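Local coordinates for AvmM (Streptomyces sp. NBRC 109436, PDB 7FE6), which catalyses the macrocyclization step of alchivemycin A biosynthesis, by dehydration followed by Michael-type addition, at residues D98-F101 with V107-A110; K16-N21 with S169-L174; F77-K82 with Q89-A94; I64-R69 with L142-G147. All blocks are in the same frame, centred on the assembly; numbering follows the deposited sequence.

From the N terminus, residues 16-21 open interaction 2, whose loop closes late in the chain at 169-174 and encloses the three other contacts. Interaction 4 opens next at 64-69 and closes at 142-147, joining strands of the two five-stranded sheets. Within that span, interaction 3 closes the short hairpin 77-82/89-94 before interaction 1 (98-101 with 107-110) opens, so these two follow in series and no contacts cross. Interaction 4 bonds through its backbone to strand 107-113 of interaction 1 on one sheet and to strand 77-83 of interaction 3 on the other. Interaction 2 ties the N-terminal hairpin to the loop before strand 178-189, and Leu174 touches Ala110 of interaction 1.

Interaction 1: D98-F101 with V107-A110; sequences DPQF and VHIA
With CG of His108 lodged between its own backbone N and carbonyl carbon (chi1 72°), the imidazole turns back toward residues 98-101 and lays one face against the aliphatic base of Gln100. Gln100 CB stands 3.4 Å from the centroid of the His108 ring, displaced toward the NE2 side of the rim, in a CH-pi contact. CG of the glutamine follows the same path, 3.2 Å from His108 CE1. There the chain bends (chi2 -64°), and the amide swings away from the ring and back over its own loop, where Gln100 NE2 donates to Asp98 O at 2.9 Å. This bond is fairly straight (162°); it leaves close to the amide plane but arrives above the plane of the Asp98 carbonyl.

The backbones join at the same two residues. Gln100 N donates to His108 O at 3.1 Å and His108 N to Gln100 O at 2.9 Å, a single antiparallel bridge of the hydrogen-bonded kind. The loop thereby lies along one edge of strand 107-113, whose other edge pairs with strand 57-66. On the side of the bridge away from the imidazole, Val107 CG2 sits over a face of the Phe101 ring, 3.7 Å from Phe101 CE2, and also meets Pro99 CB at 3.9 Å, while Ile109 CD1 extends the apolar patch alongside the proline, 4.1 Å from Pro99 CB.

The chemistry divides cleanly: main-chain groups carry both polar bonds across the contact, side chains meet through carbon and ring faces, and the one side-chain amide is spent on fixing its own loop.

Interaction 2: K16-N21 with S169-L174; sequences KGFRVN and SIIPGL
Phe18 and Ile171 meet at about a right angle, and this pair is the close part of a small contact that buries 98 Å² in all. Ile171 CD1 approaches Phe18 CE1 to 3.8 Å, with Ile171 CG1 almost as near to the same ring carbon at 3.9 Å. The isoleucine holds CG1 beside its backbone N and then runs straight on (chi2 -180°), which carries CD1 out to the aromatic corner. The methyl comes in obliquely to the ring, and Phe18 CZ is its next neighbour at 4.2 Å.

The other side is looser. Ile170 CG2 lies near the plane of the Phe18 ring, at its edge, 4.4 Å from CE1; Ile170 is itself exposed, whereas Ile171 is buried. No hydrogen bond links the two segments, so the association rests on apolar surface alone.

Beyond Ile171 the chain turns away from the phenylalanine in a type II beta turn that ends at Leu174, whose N donates to Ile171 O at 3.1 Å. Gly173 takes the position in that turn where its positive phi of 97° would press a CB against the preceding carbonyl oxygen, a conformation that calls for glycine.

Strand 18-20 forms a small antiparallel hairpin with strand 13-15. Phe179, at the start of strand 178-189, touches Phe18, Ile170 and Ile171 together, while its backbone bonds to Arg19 and Asn21. Phe179 is thus touched by both the hairpin and the loop 169-174, and Trp97, from the loop before strand 107-113, packs on Ile171 as well.

Interaction 3: F77-K82 with Q89-A94; sequences FKLFYK and QEQDPA
Gln89 is gripped by Tyr81 at both ends of its backbone: Gln89 N donates to Tyr81 O at 2.8 Å, and Gln89 O accepts from Tyr81 N at 2.9 Å, each donor lying nearly along the C=O axis. Its CG, set between the backbone N and carbonyl carbon (chi1 56°), rises over one face of the Tyr81 ring, 4.0 Å from the centroid. The extended chain then lays its amide on the same ring, the two planes 16° apart. The tyrosine hydroxyl is engaged elsewhere, with Ser114 O.

At Glu90 the pairing changes to a non-hydrogen-bonded one opposite Phe80. Glu90 CG lies 3.8 Å from the centroid of the Phe80 ring in a CH-pi contact, and the carboxylate beyond it runs almost parallel to the ring, 4° off. Glu90 OE2 takes a hydrogen bond from a water at 2.9 Å, and that water accepts from Leu79 N. If an alanine replaced Phe80, the methylenes of Glu90 would probably lose the surface that steadies them, and the carboxylate would be freer to swing off its water; Leu196 of the second subunit, which packs on Phe80, would lose a partner too.

These pairs form the beta hairpin of strands 77-83 and 89-90, at the margin of a five-stranded antiparallel sheet. Gln91 adds a last rung, its N donating to Leu79 O at 2.9 Å, while its CA sits at the edge of the Tyr81 ring. Its amide turns away to Arg74 and Gln112. Past the strand, Asp92 makes an Asx turn, its OD1 accepting from Ala94 N at 3.0 Å.

Interaction 4: I64-R69 with L142-G147; sequences IWFSDR and LAFREG
Ile64, which meets both Leu142 and Phe144 across this contact, has its carbonyl O tied to Ile109 N, fixing it to the neighbouring strand of its own sheet. Ala143 O is held likewise in the facing sheet, by Lys78 N. The arrangement is a beta sandwich: strands 64-66 and 142-144 belong to different layers, their axes 12.1 Å apart and turned 28° from each other, and no hydrogen bond passes between them.

Only side chains bridge the gap. The extended Ile64 reaches Leu142 tip to tip, CD1 to CD1 at 4.1 Å. Its other branch, CG2, lies near the plane of the Phe144 ring at the edge, 3.8 Å from CZ. All four touching residues are buried, and Phe77 packs on both Ile64 and Leu142 while Leu189 touches Phe66 and Phe144, so the interlayer is filled from several strands. Replacing Phe144 by an alanine would probably leave Ile64 CG2 and the end of the Phe66 ring without their partner and open a gap between the layers.

Where the sheets run on into loops, Arg69 and Arg145 are paired separately, with Asp71 and Asp76. The two phenylalanine rings come from opposite directions and meet obliquely, planes 40° apart and centroids separated by 5.8 Å, with Phe66 CZ 3.8 Å from Phe144 CE1.

Interaction 1: D98-F101 with V107-A110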
loop_
_atom_site.group_PDB
_atom_site.type_symbol
_atom_site.label_atom_id
_atom_site.label_comp_id
_atom_site.label_asym_id
_atom_site.label_seq_id
_atom_site.Cartn_x
_atom_site.Cartn_y
_atom_site.Cartn_z
ATOM N N ASP A 98 -9.732 14.280 22.182
ATOM C CA ASP A 98 -11.021 13.852 22.697
ATOM C C ASP A 98 -11.858 13.243 21.574
ATOM O O ASP A 98 -11.686 13.605 20.403
ATOM C CB ASP A 98 -11.775 15.016 23.326
ATOM C CG ASP A 98 -11.266 15.352 24.699
ATOM O OD1 ASP A 98 -10.654 14.471 25.333
ATOM O OD2 ASP A 98 -11.519 16.473 25.171
ATOM N N PRO A 99 -12.803 12.324 21.918
ATOM C CA PRO A 99 -13.681 11.733 20.899
ATOM C C PRO A 99 -14.229 12.758 19.924
ATOM O O PRO A 99 -14.564 13.876 20.314
ATOM C CB PRO A 99 -14.811 11.109 21.731
ATOM C CG PRO A 99 -14.201 10.804 23.050
ATOM C CD PRO A 99 -13.129 11.840 23.279
ATOM N N GLN A 100 -14.238 12.418 18.643
ATOM C CA GLN A 100 -14.805 13.264 17.602
ATOM C C GLN A 100 -15.949 12.510 16.943
ATOM O O GLN A 100 -15.877 11.294 16.765
ATOM C CB GLN A 100 -13.756 13.656 16.561
ATOM C CG GLN A 100 -12.558 14.407 17.116
ATOM C CD GLN A 100 -12.936 15.749 17.697
ATOM O OE1 GLN A 100 -13.544 16.578 17.011
ATOM N NE2 GLN A 100 -12.605 15.966 18.974
ATOM N N PHE A 101 -17.020 13.222 16.613
ATOM C CA PHE A 101 -18.249 12.594 16.140
ATOM C C PHE A 101 -18.579 13.228 14.800
ATOM O O PHE A 101 -19.277 14.254 14.744
ATOM C CB PHE A 101 -19.383 12.771 17.145
ATOM C CG PHE A 101 -19.088 12.188 18.506
ATOM C CD1 PHE A 101 -18.420 12.939 19.469
ATOM C CD2 PHE A 101 -19.469 10.896 18.824
ATOM C CE1 PHE A 101 -18.147 12.408 20.730
ATOM C CE2 PHE A 101 -19.195 10.354 20.076
ATOM C CZ PHE A 101 -18.538 11.111 21.031
ATOM N N VAL A 107 -17.677 7.712 15.544
ATOM C CA VAL A 107 -16.755 8.366 16.463
ATOM C C VAL A 107 -15.349 8.005 16.001
ATOM O O VAL A 107 -15.132 6.947 15.400
ATOM C CB VAL A 107 -16.989 7.942 17.934
ATOM C CG1 VAL A 107 -16.758 6.444 18.110
ATOM C CG2 VAL A 107 -16.092 8.731 18.867
ATOM N N HIS A 108 -14.389 8.897 16.256
ATOM C CA HIS A 108 -12.999 8.535 16.027
ATOM C C HIS A 108 -12.125 9.042 17.164
ATOM O O HIS A 108 -12.421 10.054 17.807
ATOM C CB HIS A 108 -12.502 9.020 14.650
ATOM C CG HIS A 108 -12.300 10.501 14.524
ATOM N ND1 HIS A 108 -11.289 11.176 15.174
ATOM C CD2 HIS A 108 -12.950 11.429 13.780
ATOM C CE1 HIS A 108 -11.327 12.455 14.845
ATOM N NE2 HIS A 108 -12.333 12.638 14.009
ATOM N N ILE A 109 -11.075 8.282 17.451
ATOM C CA ILE A 109 -10.179 8.552 18.570
ATOM C C ILE A 109 -8.799 8.804 17.965
ATOM O O ILE A 109 -8.164 7.876 17.440
ATOM C CB ILE A 109 -10.128 7.388 19.576
ATOM C CG1 ILE A 109 -11.527 6.917 19.995
ATOM C CG2 ILE A 109 -9.372 7.813 20.817
ATOM C CD1 ILE A 109 -12.384 7.980 20.573
ATOM N N ALA A 110 -8.332 10.054 18.033
ATOM C CA ALA A 110 -7.036 10.433 17.485
ATOM C C ALA A 110 -5.947 10.255 18.539
ATOM O O ALA A 110 -6.056 10.783 19.649
ATOM C CB ALA A 110 -7.066 11.874 16.973
#

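Interaction 2: K16-N21 with S169-L174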
loop_
_atom_site.group_PDB
_atom_site.type_symbol
_atom_site.label_atom_id
_atom_site.label_comp_id
_atom_site.label_asym_id
_atom_site.label_seq_id
_atom_site.Cartn_x
_atom_site.Cartn_y
_atom_site.Cartn_z
ATOM N N LYS A 16 -10.526 22.264 6.404
ATOM C CA LYS A 16 -11.035 22.827 7.663
ATOM C C LYS A 16 -10.215 24.101 7.864
ATOM O O LYS A 16 -10.124 24.924 6.938
ATOM C CB LYS A 16 -10.955 21.806 8.798
ATOM C CG LYS A 16 -11.316 20.349 8.453
ATOM C CD LYS A 16 -12.764 20.113 8.028
ATOM C CE LYS A 16 -13.069 18.608 8.109
ATOM N NZ LYS A 16 -14.419 18.214 7.628
ATOM N N GLY A 17 -9.629 24.331 9.029
ATOM C CA GLY A 17 -8.733 25.453 9.206
ATOM C C GLY A 17 -7.266 25.095 9.170
ATOM O O GLY A 17 -6.427 25.959 9.458
ATOM N N PHE A 18 -6.924 23.873 8.772
ATOM C CA PHE A 18 -5.599 23.316 8.989
ATOM C C PHE A 18 -4.774 23.363 7.715
ATOM O O PHE A 18 -5.299 23.313 6.600
ATOM C CB PHE A 18 -5.709 21.869 9.472
ATOM C CG PHE A 18 -6.534 21.706 10.718
ATOM C CD1 PHE A 18 -6.003 22.007 11.965
ATOM C CD2 PHE A 18 -7.851 21.291 10.640
ATOM C CE1 PHE A 18 -6.769 21.871 13.115
ATOM C CE2 PHE A 18 -8.620 21.156 11.782
ATOM C CZ PHE A 18 -8.078 21.448 13.020
ATOM N N ARG A 19 -3.466 23.459 7.898
ATOM C CA ARG A 19 -2.535 23.471 6.786
ATOM C C ARG A 19 -2.009 22.058 6.572
ATOM O O ARG A 19 -1.608 21.377 7.526
ATOM C CB ARG A 19 -1.396 24.454 7.048
ATOM C CG ARG A 19 -1.861 25.905 7.102
ATOM C CD ARG A 19 -0.691 26.840 7.281
ATOM N NE ARG A 19 -0.147 26.772 8.637
ATOM C CZ ARG A 19 1.095 27.128 8.957
ATOM N NH1 ARG A 19 1.928 27.555 8.013
ATOM N NH2 ARG A 19 1.515 27.042 10.213
ATOM N N VAL A 20 -1.998 21.628 5.318
ATOM C CA VAL A 20 -1.702 20.247 4.982
ATOM C C VAL A 20 -0.661 20.233 3.871
ATOM O O VAL A 20 -0.874 20.819 2.803
ATOM C CB VAL A 20 -2.968 19.479 4.566
ATOM C CG1 VAL A 20 -2.599 18.164 3.929
ATOM C CG2 VAL A 20 -3.883 19.275 5.776
ATOM N N ASN A 21 0.468 19.584 4.136
ATOM C CA ASN A 21 1.498 19.331 3.140
ATOM C C ASN A 21 1.371 17.876 2.705
ATOM O O ASN A 21 1.743 16.964 3.451
ATOM C CB ASN A 21 2.880 19.623 3.706
ATOM C CG ASN A 21 3.943 19.613 2.638
ATOM O OD1 ASN A 21 3.727 19.085 1.550
ATOM N ND2 ASN A 21 5.105 20.170 2.942
ATOM N N SER A 169 2.344 22.412 19.023
ATOM C CA SER A 169 1.292 21.586 18.444
ATOM C C SER A 169 -0.048 22.299 18.594
ATOM O O SER A 169 -0.277 23.024 19.564
ATOM C CB SER A 169 1.252 20.224 19.127
ATOM O OG SER A 169 2.497 19.569 19.016
ATOM N N ILE A 170 -0.926 22.120 17.602
ATOM C CA ILE A 170 -2.098 22.985 17.458
ATOM C C ILE A 170 -3.374 22.281 17.903
ATOM O O ILE A 170 -4.346 22.938 18.281
ATOM C CB ILE A 170 -2.212 23.534 16.021
ATOM C CG1 ILE A 170 -2.881 24.911 16.051
ATOM C CG2 ILE A 170 -2.956 22.586 15.102
ATOM C CD1 ILE A 170 -2.954 25.598 14.696
ATOM N N ILE A 171 -3.413 20.961 17.808
ATOM C CA ILE A 171 -4.550 20.162 18.263
ATOM C C ILE A 171 -4.174 19.528 19.599
ATOM O O ILE A 171 -3.155 18.824 19.664
ATOM C CB ILE A 171 -4.924 19.074 17.247
ATOM C CG1 ILE A 171 -5.199 19.687 15.879
ATOM C CG2 ILE A 171 -6.135 18.299 17.744
ATOM C CD1 ILE A 171 -5.573 18.663 14.849
ATOM N N PRO A 172 -4.963 19.714 20.657
ATOM C CA PRO A 172 -4.547 19.195 21.967
ATOM C C PRO A 172 -4.497 17.676 21.944
ATOM O O PRO A 172 -5.430 17.012 21.490
ATOM C CB PRO A 172 -5.620 19.731 22.927
ATOM C CG PRO A 172 -6.803 19.978 22.072
ATOM C CD PRO A 172 -6.269 20.394 20.725
ATOM N N GLY A 173 -3.370 17.135 22.390
ATOM C CA GLY A 173 -3.140 15.715 22.406
ATOM C C GLY A 173 -2.361 15.188 21.218
ATOM O O GLY A 173 -1.714 14.143 21.342
ATOM N N LEU A 174 -2.393 15.882 20.082
ATOM C CA LEU A 174 -1.755 15.412 18.860
ATOM C C LEU A 174 -0.498 16.210 18.531
ATOM O O LEU A 174 -0.390 17.403 18.854
ATOM C CB LEU A 174 -2.724 15.495 17.677
ATOM C CG LEU A 174 -4.102 14.856 17.848
ATOM C CD1 LEU A 174 -4.846 14.857 16.525
ATOM C CD2 LEU A 174 -3.979 13.451 18.411
#

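Interaction 3: F77-K82 with Q89-A94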
loop_
_atom_site.group_PDB
_atom_site.type_symbol
_atom_site.label_atom_id
_atom_site.label_comp_id
_atom_site.label_asym_id
_atom_site.label_seq_id
_atom_site.Cartn_x
_atom_site.Cartn_y
_atom_site.Cartn_z
ATOM N N PHE A 77 -9.548 -0.060 23.740
ATOM C CA PHE A 77 -8.497 -0.775 23.050
ATOM C C PHE A 77 -7.164 -0.532 23.745
ATOM O O PHE A 77 -6.991 0.413 24.520
ATOM C CB PHE A 77 -8.452 -0.385 21.567
ATOM C CG PHE A 77 -8.309 1.102 21.303
ATOM C CD1 PHE A 77 -7.051 1.680 21.144
ATOM C CD2 PHE A 77 -9.433 1.906 21.140
ATOM C CE1 PHE A 77 -6.922 3.033 20.866
ATOM C CE2 PHE A 77 -9.301 3.259 20.856
ATOM C CZ PHE A 77 -8.037 3.820 20.712
ATOM N N LYS A 78 -6.237 -1.439 23.491
ATOM C CA LYS A 78 -4.869 -1.305 23.953
ATOM C C LYS A 78 -3.976 -0.989 22.764
ATOM O O LYS A 78 -4.152 -1.549 21.674
ATOM C CB LYS A 78 -4.394 -2.569 24.658
ATOM C CG LYS A 78 -5.040 -2.765 25.981
ATOM C CD LYS A 78 -4.479 -3.963 26.678
ATOM C CE LYS A 78 -5.213 -4.176 27.974
ATOM N NZ LYS A 78 -5.003 -3.061 28.955
ATOM N N LEU A 79 -3.028 -0.077 22.982
ATOM C CA LEU A 79 -2.230 0.484 21.899
ATOM C C LEU A 79 -0.796 0.653 22.375
ATOM O O LEU A 79 -0.541 1.415 23.311
ATOM C CB LEU A 79 -2.804 1.827 21.434
ATOM C CG LEU A 79 -2.763 2.153 19.931
ATOM C CD1 LEU A 79 -2.945 3.650 19.698
ATOM C CD2 LEU A 79 -1.508 1.655 19.271
ATOM N N PHE A 80 0.134 -0.054 21.734
ATOM C CA PHE A 80 1.564 0.103 21.979
ATOM C C PHE A 80 2.270 0.432 20.676
ATOM O O PHE A 80 1.841 0.014 19.589
ATOM C CB PHE A 80 2.191 -1.164 22.562
ATOM C CG PHE A 80 1.815 -1.423 23.981
ATOM C CD1 PHE A 80 0.545 -1.922 24.297
ATOM C CD2 PHE A 80 2.732 -1.184 25.005
ATOM C CE1 PHE A 80 0.194 -2.170 25.614
ATOM C CE2 PHE A 80 2.395 -1.428 26.344
ATOM C CZ PHE A 80 1.123 -1.912 26.655
ATOM N N TYR A 81 3.376 1.156 20.782
ATOM C CA TYR A 81 4.102 1.492 19.574
ATOM C C TYR A 81 5.572 1.647 19.896
ATOM O O TYR A 81 5.985 1.753 21.061
ATOM C CB TYR A 81 3.543 2.753 18.906
ATOM C CG TYR A 81 3.890 4.062 19.588
ATOM C CD1 TYR A 81 3.208 4.468 20.741
ATOM C CD2 TYR A 81 4.849 4.916 19.055
ATOM C CE1 TYR A 81 3.493 5.663 21.365
ATOM C CE2 TYR A 81 5.151 6.121 19.668
ATOM C CZ TYR A 81 4.465 6.497 20.837
ATOM O OH TYR A 81 4.738 7.704 21.468
ATOM N N LYS A 82 6.355 1.683 18.820
ATOM C CA LYS A 82 7.806 1.766 18.891
ATOM C C LYS A 82 8.242 2.530 17.657
ATOM O O LYS A 82 7.905 2.126 16.539
ATOM C CB LYS A 82 8.394 0.353 18.940
ATOM C CG LYS A 82 9.799 0.162 18.450
ATOM C CD LYS A 82 9.917 -1.262 17.901
ATOM C CE LYS A 82 11.247 -1.881 18.173
ATOM N NZ LYS A 82 12.367 -1.068 17.603
ATOM N N GLN A 89 6.637 1.266 23.763
ATOM C CA GLN A 89 5.992 2.004 24.844
ATOM C C GLN A 89 4.492 1.898 24.656
ATOM O O GLN A 89 3.998 1.611 23.560
ATOM C CB GLN A 89 6.389 3.484 24.882
ATOM C CG GLN A 89 6.097 4.161 23.553
ATOM C CD GLN A 89 6.500 5.593 23.511
ATOM O OE1 GLN A 89 6.129 6.381 24.376
ATOM N NE2 GLN A 89 7.253 5.952 22.499
ATOM N N GLU A 90 3.776 2.118 25.749
ATOM C CA GLU A 90 2.331 2.183 25.677
ATOM C C GLU A 90 1.919 3.585 25.266
ATOM O O GLU A 90 2.430 4.571 25.802
ATOM C CB GLU A 90 1.703 1.833 27.013
ATOM C CG GLU A 90 0.236 1.598 26.864
ATOM C CD GLU A 90 -0.409 1.132 28.147
ATOM O OE1 GLU A 90 0.258 1.227 29.218
ATOM O OE2 GLU A 90 -1.574 0.660 28.068
ATOM N N GLN A 91 1.017 3.676 24.300
ATOM C CA GLN A 91 0.528 4.981 23.890
ATOM C C GLN A 91 -0.172 5.652 25.070
ATOM O O GLN A 91 -0.873 5.002 25.846
ATOM C CB GLN A 91 -0.414 4.841 22.693
ATOM C CG GLN A 91 -0.669 6.140 21.940
ATOM C CD GLN A 91 -1.599 7.075 22.700
ATOM O OE1 GLN A 91 -2.427 6.626 23.504
ATOM N NE2 GLN A 91 -1.466 8.385 22.455
ATOM N N ASP A 92 0.038 6.963 25.202
ATOM C CA ASP A 92 -0.415 7.745 26.351
ATOM C C ASP A 92 -1.851 8.226 26.139
ATOM O O ASP A 92 -2.097 9.021 25.222
ATOM C CB ASP A 92 0.530 8.921 26.545
ATOM C CG ASP A 92 0.280 9.698 27.829
ATOM O OD1 ASP A 92 -0.783 9.531 28.483
ATOM O OD2 ASP A 92 1.211 10.454 28.211
ATOM N N PRO A 93 -2.819 7.799 26.957
ATOM C CA PRO A 93 -4.203 8.267 26.740
ATOM C C PRO A 93 -4.319 9.780 26.789
ATOM O O PRO A 93 -5.183 10.354 26.111
ATOM C CB PRO A 93 -4.994 7.604 27.881
ATOM C CG PRO A 93 -4.128 6.500 28.380
ATOM C CD PRO A 93 -2.703 6.927 28.139
ATOM N N ALA A 94 -3.484 10.434 27.609
ATOM C CA ALA A 94 -3.434 11.890 27.680
ATOM C C ALA A 94 -2.860 12.530 26.418
ATOM O O ALA A 94 -3.109 13.717 26.179
ATOM C CB ALA A 94 -2.611 12.324 28.891
HETATM O O HOH W 1 -3.411 0.899 25.894
#

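Interaction 4: I64-R69 with L142-G147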
loop_
_atom_site.group_PDB
_atom_site.type_symbol
_atom_site.label_atom_id
_atom_site.label_comp_id
_atom_site.label_asym_id
_atom_site.label_seq_id
_atom_site.Cartn_x
_atom_site.Cartn_y
_atom_site.Cartn_z
ATOM N N ILE A 64 -8.390 6.099 15.009
ATOM C CA ILE A 64 -9.264 4.937 14.926
ATOM C C ILE A 64 -10.693 5.440 14.849
ATOM O O ILE A 64 -11.095 6.287 15.651
ATOM C CB ILE A 64 -9.063 3.979 16.107
ATOM C CG1 ILE A 64 -7.589 3.550 16.170
ATOM C CG2 ILE A 64 -10.002 2.779 15.941
ATOM C CD1 ILE A 64 -7.283 2.554 17.267
ATOM N N TRP A 65 -11.441 4.956 13.865
ATOM C CA TRP A 65 -12.756 5.479 13.517
ATOM C C TRP A 65 -13.734 4.326 13.352
ATOM O O TRP A 65 -13.433 3.347 12.661
ATOM C CB TRP A 65 -12.693 6.308 12.231
ATOM C CG TRP A 65 -14.047 6.751 11.675
ATOM C CD1 TRP A 65 -14.962 7.569 12.284
ATOM C CD2 TRP A 65 -14.586 6.454 10.369
ATOM N NE1 TRP A 65 -16.048 7.772 11.450
ATOM C CE2 TRP A 65 -15.838 7.105 10.271
ATOM C CE3 TRP A 65 -14.138 5.689 9.283
ATOM C CZ2 TRP A 65 -16.640 7.017 9.139
ATOM C CZ3 TRP A 65 -14.937 5.605 8.157
ATOM C CH2 TRP A 65 -16.174 6.266 8.094
ATOM N N PHE A 66 -14.888 4.434 13.996
ATOM C CA PHE A 66 -16.010 3.527 13.762
ATOM C C PHE A 66 -17.111 4.305 13.059
ATOM O O PHE A 66 -17.582 5.320 13.575
ATOM C CB PHE A 66 -16.540 2.925 15.066
ATOM C CG PHE A 66 -15.619 1.907 15.706
ATOM C CD1 PHE A 66 -14.424 1.545 15.110
ATOM C CD2 PHE A 66 -15.967 1.302 16.913
ATOM C CE1 PHE A 66 -13.586 0.607 15.706
ATOM C CE2 PHE A 66 -15.132 0.360 17.510
ATOM C CZ PHE A 66 -13.935 0.015 16.904
ATOM N N SER A 67 -17.522 3.827 11.891
ATOM C CA SER A 67 -18.550 4.519 11.134
ATOM C C SER A 67 -19.959 4.188 11.610
ATOM O O SER A 67 -20.904 4.896 11.237
ATOM C CB SER A 67 -18.442 4.161 9.658
ATOM O OG SER A 67 -18.937 2.858 9.466
ATOM N N ASP A 68 -20.125 3.116 12.397
ATOM C CA ASP A 68 -21.437 2.540 12.674
ATOM C C ASP A 68 -21.755 2.475 14.160
ATOM O O ASP A 68 -22.644 1.719 14.564
ATOM C CB ASP A 68 -21.542 1.149 12.043
ATOM C CG ASP A 68 -20.422 0.215 12.476
ATOM O OD1 ASP A 68 -19.424 0.697 13.054
ATOM O OD2 ASP A 68 -20.527 -1.004 12.212
ATOM N N ARG A 69 -21.072 3.271 14.974
ATOM C CA ARG A 69 -21.381 3.424 16.387
ATOM C C ARG A 69 -20.543 4.565 16.938
ATOM O O ARG A 69 -19.468 4.868 16.409
ATOM C CB ARG A 69 -21.117 2.130 17.149
ATOM C CG ARG A 69 -19.742 1.551 16.930
ATOM C CD ARG A 69 -19.722 0.120 17.417
ATOM N NE ARG A 69 -20.026 0.037 18.844
ATOM C CZ ARG A 69 -20.189 -1.105 19.502
ATOM N NH1 ARG A 69 -20.086 -2.263 18.866
ATOM N NH2 ARG A 69 -20.465 -1.094 20.795
ATOM N N LEU A 142 -1.924 -3.534 18.488
ATOM C CA LEU A 142 -3.281 -3.060 18.679
ATOM C C LEU A 142 -4.182 -4.234 19.005
ATOM O O LEU A 142 -4.060 -5.311 18.408
ATOM C CB LEU A 142 -3.802 -2.355 17.436
ATOM C CG LEU A 142 -5.241 -1.857 17.477
ATOM C CD1 LEU A 142 -5.428 -0.865 18.609
ATOM C CD2 LEU A 142 -5.603 -1.237 16.146
ATOM N N ALA A 143 -5.070 -4.015 19.971
ATOM C CA ALA A 143 -6.053 -5.004 20.378
ATOM C C ALA A 143 -7.297 -4.266 20.844
ATOM O O ALA A 143 -7.204 -3.360 21.678
ATOM C CB ALA A 143 -5.501 -5.907 21.492
ATOM N N PHE A 144 -8.451 -4.641 20.310
ATOM C CA PHE A 144 -9.708 -4.144 20.840
ATOM C C PHE A 144 -10.233 -5.118 21.874
ATOM O O PHE A 144 -10.015 -6.327 21.777
ATOM C CB PHE A 144 -10.736 -3.947 19.741
ATOM C CG PHE A 144 -10.358 -2.889 18.767
ATOM C CD1 PHE A 144 -10.722 -1.560 18.993
ATOM C CD2 PHE A 144 -9.612 -3.200 17.642
ATOM C CE1 PHE A 144 -10.362 -0.570 18.088
ATOM C CE2 PHE A 144 -9.250 -2.216 16.740
ATOM C CZ PHE A 144 -9.624 -0.905 16.959
ATOM N N ARG A 145 -10.913 -4.582 22.883
ATOM C CA ARG A 145 -11.453 -5.461 23.899
ATOM C C ARG A 145 -12.496 -6.376 23.267
ATOM O O ARG A 145 -13.142 -6.026 22.275
ATOM C CB ARG A 145 -12.062 -4.651 25.052
ATOM C CG ARG A 145 -13.283 -3.823 24.669
ATOM C CD ARG A 145 -13.899 -3.137 25.889
ATOM N NE ARG A 145 -15.155 -2.459 25.577
ATOM C CZ ARG A 145 -16.307 -3.092 25.384
ATOM N NH1 ARG A 145 -16.359 -4.416 25.455
ATOM N NH2 ARG A 145 -17.410 -2.410 25.109
ATOM N N GLU A 146 -12.624 -7.573 23.831
ATOM C CA GLU A 146 -13.667 -8.491 23.410
ATOM C C GLU A 146 -15.027 -7.833 23.582
ATOM O O GLU A 146 -15.238 -7.019 24.486
ATOM C CB GLU A 146 -13.599 -9.765 24.244
ATOM C CG GLU A 146 -12.503 -10.714 23.831
ATOM C CD GLU A 146 -12.421 -11.933 24.736
ATOM O OE1 GLU A 146 -13.344 -12.122 25.565
ATOM O OE2 GLU A 146 -11.445 -12.713 24.591
ATOM N N GLY A 147 -15.963 -8.200 22.719
ATOM C CA GLY A 147 -17.308 -7.712 22.885
ATOM C C GLY A 147 -17.603 -6.377 22.246
ATOM O O GLY A 147 -18.696 -5.839 22.459
#